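Uncharacterized protein (Pseudomonas phage YuA, PDB 3PES) is of unknown function, a small phage protein of the Gp49 family that folds as an antiparallel three-stranded sheet packed against a C-terminal helix. Local coordinates at residues L18-Y23 against E50-R55; T22-Y27 against A77-M82; A13-L18 against P60-K65. One frame throughout, in Å; residues are numbered along the deposited sequence.

Interaction 1. Residues L18-Y23 against E50-R55; sequences LIVVTY and EVRDRR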
# COMPACT_ATOMS: atom_id res chain seq x y z
N LEU A 18 -1.77 -11.84 -5.64
CA LEU A 18 -1.50 -11.50 -4.27
C LEU A 18 -0.75 -10.18 -4.27
O LEU A 18 0.16 -9.96 -5.08
CB LEU A 18 -0.64 -12.59 -3.65
CG LEU A 18 -0.62 -12.88 -2.17
CD1 LEU A 18 -2.02 -13.17 -1.65
CD2 LEU A 18 0.26 -14.08 -1.97
N ILE A 19 -1.13 -9.30 -3.36
CA ILE A 19 -0.33 -8.10 -3.09
C ILE A 19 0.44 -8.37 -1.80
O ILE A 19 -0.14 -8.73 -0.77
CB ILE A 19 -1.23 -6.84 -2.94
CG1 ILE A 19 -2.06 -6.61 -4.22
CG2 ILE A 19 -0.38 -5.60 -2.58
CD1 ILE A 19 -1.30 -6.47 -5.52
N VAL A 20 1.76 -8.23 -1.86
CA VAL A 20 2.60 -8.40 -0.69
C VAL A 20 3.15 -7.03 -0.32
O VAL A 20 3.71 -6.31 -1.16
CB VAL A 20 3.72 -9.42 -0.98
CG1 VAL A 20 4.80 -9.41 0.10
CG2 VAL A 20 3.11 -10.80 -1.11
N VAL A 21 2.95 -6.66 0.94
CA VAL A 21 3.46 -5.40 1.44
C VAL A 21 4.83 -5.64 2.07
O VAL A 21 4.95 -6.45 3.01
CB VAL A 21 2.49 -4.80 2.48
CG1 VAL A 21 2.96 -3.42 2.92
CG2 VAL A 21 1.07 -4.71 1.92
N THR A 22 5.85 -4.96 1.55
CA THR A 22 7.23 -5.20 1.99
C THR A 22 7.76 -4.13 2.93
O THR A 22 8.75 -4.35 3.64
CB THR A 22 8.20 -5.32 0.80
OG1 THR A 22 8.17 -4.12 0.05
CG2 THR A 22 7.81 -6.49 -0.12
N TYR A 23 7.14 -2.96 2.90
CA TYR A 23 7.49 -1.88 3.82
C TYR A 23 6.22 -1.07 4.09
O TYR A 23 5.48 -0.80 3.16
CB TYR A 23 8.61 -0.98 3.26
CG TYR A 23 9.00 0.07 4.29
CD1 TYR A 23 9.86 -0.25 5.34
CD2 TYR A 23 8.45 1.34 4.26
CE1 TYR A 23 10.18 0.69 6.33
CE2 TYR A 23 8.77 2.29 5.23
CZ TYR A 23 9.62 1.95 6.25
OH TYR A 23 9.92 2.89 7.21
N GLU A 50 4.34 -5.27 -3.72
CA GLU A 50 4.65 -5.96 -4.96
C GLU A 50 3.51 -6.87 -5.36
O GLU A 50 2.80 -7.40 -4.51
CB GLU A 50 5.89 -6.82 -4.80
CG GLU A 50 7.13 -6.04 -4.54
CD GLU A 50 8.36 -6.90 -4.39
OE1 GLU A 50 8.26 -8.13 -4.59
OE2 GLU A 50 9.43 -6.34 -4.10
N VAL A 51 3.36 -7.07 -6.67
CA VAL A 51 2.44 -8.08 -7.17
C VAL A 51 3.12 -9.44 -7.15
O VAL A 51 4.28 -9.57 -7.59
CB VAL A 51 1.90 -7.73 -8.58
CG1 VAL A 51 0.73 -8.64 -8.92
CG2 VAL A 51 1.48 -6.27 -8.69
N ARG A 52 2.42 -10.46 -6.66
CA ARG A 52 2.93 -11.83 -6.60
C ARG A 52 1.85 -12.78 -7.11
O ARG A 52 0.68 -12.42 -7.16
CB ARG A 52 3.31 -12.21 -5.17
CG ARG A 52 4.32 -11.27 -4.51
CD ARG A 52 5.72 -11.45 -5.02
NE ARG A 52 6.66 -10.62 -4.28
CZ ARG A 52 7.12 -10.89 -3.06
NH1 ARG A 52 6.75 -11.98 -2.41
NH2 ARG A 52 7.96 -10.05 -2.48
N ASP A 53 2.24 -14.00 -7.46
CA ASP A 53 1.23 -15.05 -7.67
C ASP A 53 0.71 -15.55 -6.32
O ASP A 53 1.17 -15.10 -5.26
CB ASP A 53 1.71 -16.19 -8.59
CG ASP A 53 2.74 -17.11 -7.94
OD1 ASP A 53 2.98 -17.07 -6.71
OD2 ASP A 53 3.31 -17.92 -8.70
N ARG A 54 -0.25 -16.47 -6.35
CA ARG A 54 -0.89 -16.91 -5.12
C ARG A 54 0.04 -17.68 -4.18
O ARG A 54 -0.28 -17.91 -3.01
CB ARG A 54 -2.14 -17.73 -5.44
CG ARG A 54 -1.83 -19.04 -6.14
CD ARG A 54 -3.09 -19.86 -6.38
NE ARG A 54 -3.68 -20.37 -5.14
CZ ARG A 54 -3.24 -21.43 -4.45
NH1 ARG A 54 -3.85 -21.77 -3.33
NH2 ARG A 54 -2.18 -22.14 -4.85
N ARG A 55 1.20 -18.10 -4.68
CA ARG A 55 2.21 -18.74 -3.83
C ARG A 55 3.25 -17.74 -3.32
O ARG A 55 4.22 -18.13 -2.65
CB ARG A 55 2.88 -19.89 -4.56
CG ARG A 55 1.98 -21.10 -4.60
CD ARG A 55 2.38 -22.10 -5.63
NE ARG A 55 3.65 -22.73 -5.28
CZ ARG A 55 4.18 -23.74 -5.95
NH1 ARG A 55 3.56 -24.23 -7.02
NH2 ARG A 55 5.33 -24.24 -5.57
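Arg52 and Val20 set the character of this antiparallel strand pair, crossing obliquely on the sheet face that also carries Leu18 and Glu50. The arginine leaves the backbone with CG anti to its carbonyl carbon and bends at chi2 (-75°), folding over the valine: Val20 CG2 lies 3.6 Å from Arg52 CG, and Val20 CG1 sits beneath one face of the guanidinium, toward its rim, 3.8 Å from the plane. Glu50 OE1 lies in the guanidinium plane and takes two bonds of a side-on salt bridge, 3.0 Å from Arg52 NE on its anti lone pair and 2.9 Å from Arg52 NH2, which stands above the carboxylate plane. Leu18, with CG anti to the backbone N, rests CB 3.5 Å from Asp53 O, where an Asx turn begins, and lays CD2 against the carbonyls of Asp53 and Arg54. On the other face, Ile19 CD1 meets Val51 CG2 at 4.2 Å, and Ile19 continues to Ile74 and Val78 of helix 68-82. Leu18-Arg52 and Val20-Glu50 are hydrogen-bonded pairs with two backbone bonds each, flanking the non-hydrogen-bonded pair Ile19-Val51. The chemistry is thus two-sided: an apolar face turned to the helix, and an opposite face where two N-H groups converging on Glu50 OE1 probably keep Glu50 ionised and, with the NH1 bond to Gly56 O, help hold the guanidinium over Val20.

Interaction 2. Residues T22-Y27 against A77-M82; sequences TYWEPY and AVFDRM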
# COMPACT_ATOMS: atom_id res chain seq x y z
N THR A 22 5.85 -4.96 1.55
CA THR A 22 7.23 -5.20 1.99
C THR A 22 7.76 -4.13 2.93
O THR A 22 8.75 -4.35 3.64
CB THR A 22 8.20 -5.32 0.80
OG1 THR A 22 8.17 -4.12 0.05
CG2 THR A 22 7.81 -6.49 -0.12
N TYR A 23 7.14 -2.96 2.90
CA TYR A 23 7.49 -1.88 3.82
C TYR A 23 6.22 -1.07 4.09
O TYR A 23 5.48 -0.80 3.16
CB TYR A 23 8.61 -0.98 3.26
CG TYR A 23 9.00 0.07 4.29
CD1 TYR A 23 9.86 -0.25 5.34
CD2 TYR A 23 8.45 1.34 4.26
CE1 TYR A 23 10.18 0.69 6.33
CE2 TYR A 23 8.77 2.29 5.23
CZ TYR A 23 9.62 1.95 6.25
OH TYR A 23 9.92 2.89 7.21
N TRP A 24 5.99 -0.70 5.34
CA TRP A 24 4.86 0.20 5.65
C TRP A 24 5.27 1.24 6.68
O TRP A 24 5.71 0.90 7.76
CB TRP A 24 3.58 -0.54 6.10
CG TRP A 24 2.43 0.42 6.21
CD1 TRP A 24 1.82 0.86 7.35
CD2 TRP A 24 1.78 1.09 5.13
NE1 TRP A 24 0.81 1.75 7.03
CE2 TRP A 24 0.78 1.93 5.68
CE3 TRP A 24 1.94 1.07 3.74
CZ2 TRP A 24 -0.06 2.73 4.88
CZ3 TRP A 24 1.11 1.86 2.94
CH2 TRP A 24 0.13 2.68 3.52
N GLU A 25 5.09 2.50 6.33
CA GLU A 25 5.32 3.59 7.27
C GLU A 25 3.97 3.95 7.87
O GLU A 25 3.12 4.48 7.17
CB GLU A 25 5.93 4.80 6.56
CG GLU A 25 6.45 5.87 7.53
CD GLU A 25 7.55 5.34 8.42
OE1 GLU A 25 8.59 4.91 7.88
OE2 GLU A 25 7.39 5.37 9.66
N PRO A 26 3.77 3.68 9.18
CA PRO A 26 2.43 3.96 9.73
C PRO A 26 2.00 5.41 9.57
O PRO A 26 2.85 6.31 9.70
CB PRO A 26 2.58 3.61 11.22
CG PRO A 26 3.64 2.55 11.23
CD PRO A 26 4.63 2.98 10.17
N TYR A 27 0.71 5.64 9.31
CA TYR A 27 0.21 7.01 9.24
C TYR A 27 0.28 7.62 10.63
O TYR A 27 -0.15 7.01 11.61
CB TYR A 27 -1.23 7.04 8.74
CG TYR A 27 -1.75 8.43 8.50
CD1 TYR A 27 -1.31 9.20 7.42
CD2 TYR A 27 -2.70 8.98 9.36
CE1 TYR A 27 -1.80 10.48 7.19
CE2 TYR A 27 -3.20 10.25 9.14
CZ TYR A 27 -2.75 10.99 8.06
OH TYR A 27 -3.25 12.23 7.82
N ALA A 77 -5.66 0.35 -1.45
CA ALA A 77 -5.94 -0.96 -0.88
C ALA A 77 -4.90 -1.34 0.18
O ALA A 77 -5.24 -1.91 1.23
CB ALA A 77 -6.00 -2.00 -2.00
N VAL A 78 -3.63 -1.05 -0.10
CA VAL A 78 -2.57 -1.29 0.87
C VAL A 78 -2.74 -0.40 2.10
O VAL A 78 -2.62 -0.87 3.22
CB VAL A 78 -1.18 -1.10 0.20
CG1 VAL A 78 -0.05 -1.16 1.23
CG2 VAL A 78 -0.99 -2.17 -0.86
N PHE A 79 -3.01 0.89 1.90
CA PHE A 79 -3.29 1.75 3.05
C PHE A 79 -4.42 1.19 3.92
O PHE A 79 -4.30 1.11 5.14
CB PHE A 79 -3.63 3.16 2.55
CG PHE A 79 -3.87 4.18 3.66
CD1 PHE A 79 -2.90 5.11 3.99
CD2 PHE A 79 -5.08 4.21 4.35
CE1 PHE A 79 -3.13 6.05 5.02
CE2 PHE A 79 -5.30 5.14 5.35
CZ PHE A 79 -4.33 6.06 5.67
N ASP A 80 -5.52 0.79 3.28
CA ASP A 80 -6.67 0.33 4.04
C ASP A 80 -6.33 -0.96 4.79
O ASP A 80 -6.72 -1.15 5.93
CB ASP A 80 -7.86 0.10 3.12
CG ASP A 80 -8.43 1.39 2.54
OD1 ASP A 80 -8.14 2.50 3.04
OD2 ASP A 80 -9.19 1.27 1.57
N ARG A 81 -5.55 -1.85 4.17
CA ARG A 81 -5.13 -3.08 4.84
C ARG A 81 -4.22 -2.77 6.03
O ARG A 81 -4.40 -3.33 7.11
CB ARG A 81 -4.43 -4.01 3.82
CG ARG A 81 -3.75 -5.22 4.43
CD ARG A 81 -4.65 -6.09 5.30
NE ARG A 81 -3.86 -7.16 5.92
CZ ARG A 81 -3.12 -7.00 7.02
NH1 ARG A 81 -3.04 -5.83 7.65
NH2 ARG A 81 -2.43 -8.03 7.48
N MSE A 82 -3.26 -1.87 5.83
CA MSE A 82 -2.25 -1.64 6.86
C MSE A 82 -2.71 -0.73 7.98
O MSE A 82 -2.15 -0.77 9.08
CB MSE A 82 -0.96 -1.10 6.25
CG MSE A 82 -0.31 -2.04 5.19
SE MSE A 82 -0.05 -3.85 5.75
CE MSE A 82 1.20 -3.57 7.21
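Thr22 and Tyr23, both facing Glu48, form a classic beta bulge just before the strand presents its one large side chain to the end of helix 68-82. That side chain is Trp24. With CG anti to the backbone N (chi1 -172°), its indole reaches across to the helix and lies against three residues there. Over one face comes Met82, a selenomethionine, whose CB stands 3.4 Å from the centroid of the five-membered ring of Trp24 and only 7° off its normal, a CH-pi contact. The chain of Met82 then bends at chi2 and chi3, which places SE obliquely at 5.3 Å from the same centroid in a looser Met-aromatic contact and brings Met82 CE to 4.0 Å from Trp24 CB. The six-membered ring reaches further back along the helix: Trp24 CZ3 touches Val78 CG1 at 3.7 Å, while Phe79 CD1 meets Trp24 CZ2 at the indole edge, in plane, at 3.8 Å. The polar end of the indole is satisfied too, because Trp24 NE1 bonds to Glu83 OE2. Beyond Pro26, Tyr27 gives its backbone N to that same oxygen and adds a peripheral touch, its CB lying 4.3 Å from Phe79 CE1. Strand segment 22-25 and helix segment 77-82 run at 71° to each other, in an alpha+beta arrangement where helix 68-82 packs on one face of the antiparallel sheet, with an indole wedged against its last turns.

Interaction 3. Residues A13-L18 against P60-K65; sequences AGIPCL and PWLERK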
# COMPACT_ATOMS: atom_id res chain seq x y z
N ALA A 13 -5.65 -5.43 -13.26
CA ALA A 13 -6.46 -5.39 -14.47
C ALA A 13 -7.36 -6.64 -14.58
O ALA A 13 -7.45 -7.29 -15.62
CB ALA A 13 -5.58 -5.19 -15.71
N GLY A 14 -8.00 -6.98 -13.47
CA GLY A 14 -8.97 -8.08 -13.43
C GLY A 14 -8.41 -9.48 -13.24
O GLY A 14 -9.18 -10.43 -13.10
N ILE A 15 -7.09 -9.61 -13.22
CA ILE A 15 -6.45 -10.91 -13.06
C ILE A 15 -6.09 -11.14 -11.60
O ILE A 15 -5.40 -10.31 -11.01
CB ILE A 15 -5.18 -11.01 -13.93
CG1 ILE A 15 -5.54 -10.81 -15.40
CG2 ILE A 15 -4.49 -12.36 -13.73
CD1 ILE A 15 -4.35 -10.54 -16.26
N PRO A 16 -6.54 -12.26 -11.00
CA PRO A 16 -6.27 -12.51 -9.57
C PRO A 16 -4.78 -12.56 -9.24
O PRO A 16 -3.99 -13.11 -10.00
CB PRO A 16 -6.89 -13.89 -9.33
CG PRO A 16 -7.88 -14.05 -10.38
CD PRO A 16 -7.41 -13.30 -11.58
N CYS A 17 -4.42 -11.97 -8.11
CA CYS A 17 -3.04 -11.99 -7.66
C CYS A 17 -2.99 -11.83 -6.17
O CYS A 17 -4.02 -11.70 -5.51
CB CYS A 17 -2.25 -10.86 -8.30
SG CYS A 17 -2.82 -9.20 -7.82
N LEU A 18 -1.77 -11.84 -5.64
CA LEU A 18 -1.50 -11.50 -4.27
C LEU A 18 -0.75 -10.18 -4.27
O LEU A 18 0.16 -9.96 -5.08
CB LEU A 18 -0.64 -12.59 -3.65
CG LEU A 18 -0.62 -12.88 -2.17
CD1 LEU A 18 -2.02 -13.17 -1.65
CD2 LEU A 18 0.26 -14.08 -1.97
N PRO A 60 6.31 -11.08 -12.75
CA PRO A 60 6.67 -9.97 -13.67
C PRO A 60 5.65 -9.74 -14.79
O PRO A 60 5.48 -8.61 -15.26
CB PRO A 60 8.03 -10.38 -14.24
CG PRO A 60 8.39 -11.69 -13.62
CD PRO A 60 7.33 -12.15 -12.69
N TRP A 61 4.98 -10.82 -15.20
CA TRP A 61 3.97 -10.70 -16.25
C TRP A 61 2.75 -9.89 -15.79
O TRP A 61 2.10 -9.25 -16.61
CB TRP A 61 3.58 -12.08 -16.77
CG TRP A 61 3.18 -12.97 -15.68
CD1 TRP A 61 3.98 -13.70 -14.87
CD2 TRP A 61 1.85 -13.21 -15.24
NE1 TRP A 61 3.24 -14.38 -13.95
CE2 TRP A 61 1.91 -14.10 -14.16
CE3 TRP A 61 0.61 -12.76 -15.66
CZ2 TRP A 61 0.79 -14.56 -13.50
CZ3 TRP A 61 -0.51 -13.21 -15.00
CH2 TRP A 61 -0.42 -14.10 -13.94
N LEU A 62 2.47 -9.89 -14.49
CA LEU A 62 1.41 -9.04 -13.95
C LEU A 62 1.92 -7.65 -13.68
O LEU A 62 1.21 -6.66 -13.91
CB LEU A 62 0.82 -9.63 -12.67
CG LEU A 62 -0.25 -10.69 -12.88
CD1 LEU A 62 -0.82 -11.15 -11.56
CD2 LEU A 62 -1.35 -10.17 -13.79
N GLU A 63 3.15 -7.55 -13.19
CA GLU A 63 3.76 -6.24 -12.96
C GLU A 63 3.70 -5.40 -14.24
O GLU A 63 3.38 -4.22 -14.19
CB GLU A 63 5.19 -6.40 -12.45
N ARG A 64 3.98 -6.01 -15.39
CA ARG A 64 3.90 -5.31 -16.68
C ARG A 64 2.49 -4.84 -17.06
O ARG A 64 2.32 -3.92 -17.89
CB ARG A 64 4.46 -6.21 -17.79
CG ARG A 64 5.97 -6.26 -17.84
CD ARG A 64 6.46 -7.09 -19.03
NE ARG A 64 5.89 -8.44 -19.01
CZ ARG A 64 5.96 -9.33 -20.00
NH1 ARG A 64 6.59 -9.04 -21.13
NH2 ARG A 64 5.40 -10.53 -19.84
N LYS A 65 1.48 -5.45 -16.47
CA LYS A 65 0.10 -5.08 -16.73
C LYS A 65 -0.41 -3.98 -15.81
O LYS A 65 -1.52 -3.50 -15.99
CB LYS A 65 -0.82 -6.29 -16.61
CG LYS A 65 -0.63 -7.31 -17.70
CD LYS A 65 -1.77 -8.29 -17.65
CE LYS A 65 -1.65 -9.34 -18.73
NZ LYS A 65 -1.81 -8.74 -20.09
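Apolar contacts carry most of the meeting between the start of strand 15-25 and the short helix 60-63, which lies in the connection from strand 46-52 to helix 68-82. Leu62 is at their centre, its two methyls divided between two residues of the strand. Leu62 CD1 reaches Cys17 CB at 3.6 Å, whereas Leu62 CD2 packs obliquely against Ile15 CG2 at 3.8 Å. In the conformer described, the edge of the Trp61 ring makes a minor touch on the same Ile15 methyl. The other branch of the isoleucine, extended at chi2 (165°), ends against an aliphatic stem: Ile15 CD1 lies 3.7 Å from Lys65 CD, the two side chains crossing at about a right angle. Lys65 stays extended as far as CE and bends at chi4 (-67°).

Polar bonding enters at the fringe, where the backbone N of Ala13 bonds to Glu70 and so ties the turn before the strand to helix 68-82. Leu62 and Cys17 both continue onto Val51 of the adjacent strand, so the short helix packs on the end of the sheet at Ile15, Cys17 and Val51. The contact is consistent with mainly hydrophobic packing, most buried at Leu62 and Cys17, with the lysine lending its methylenes rather than its charge.

How the interactions relate
Strand 15-25 takes part in all three contacts, successive and overlapping parts of it carrying each. Interaction 1 joins it to a neighbour within the sheet, so backbone bonds dominate; interactions 2 and 3 bring helices to it and depend on side-chain packing. Interactions 1 and 3 are partly buried. Interaction 2 lies nearest the centre of the chain, yet it is a surface contact built round an aromatic residue, whereas interaction 3 is largely aliphatic. Direct packing ties the set together: Val21 CG2 and Ile19 CG2 of interaction 1 touch Val78 of interaction 2, and Val51 CG1 touches Cys17 and Leu62 of interaction 3. Interactions 2 and 3 meet only through the strand, about 20 Å apart between centres.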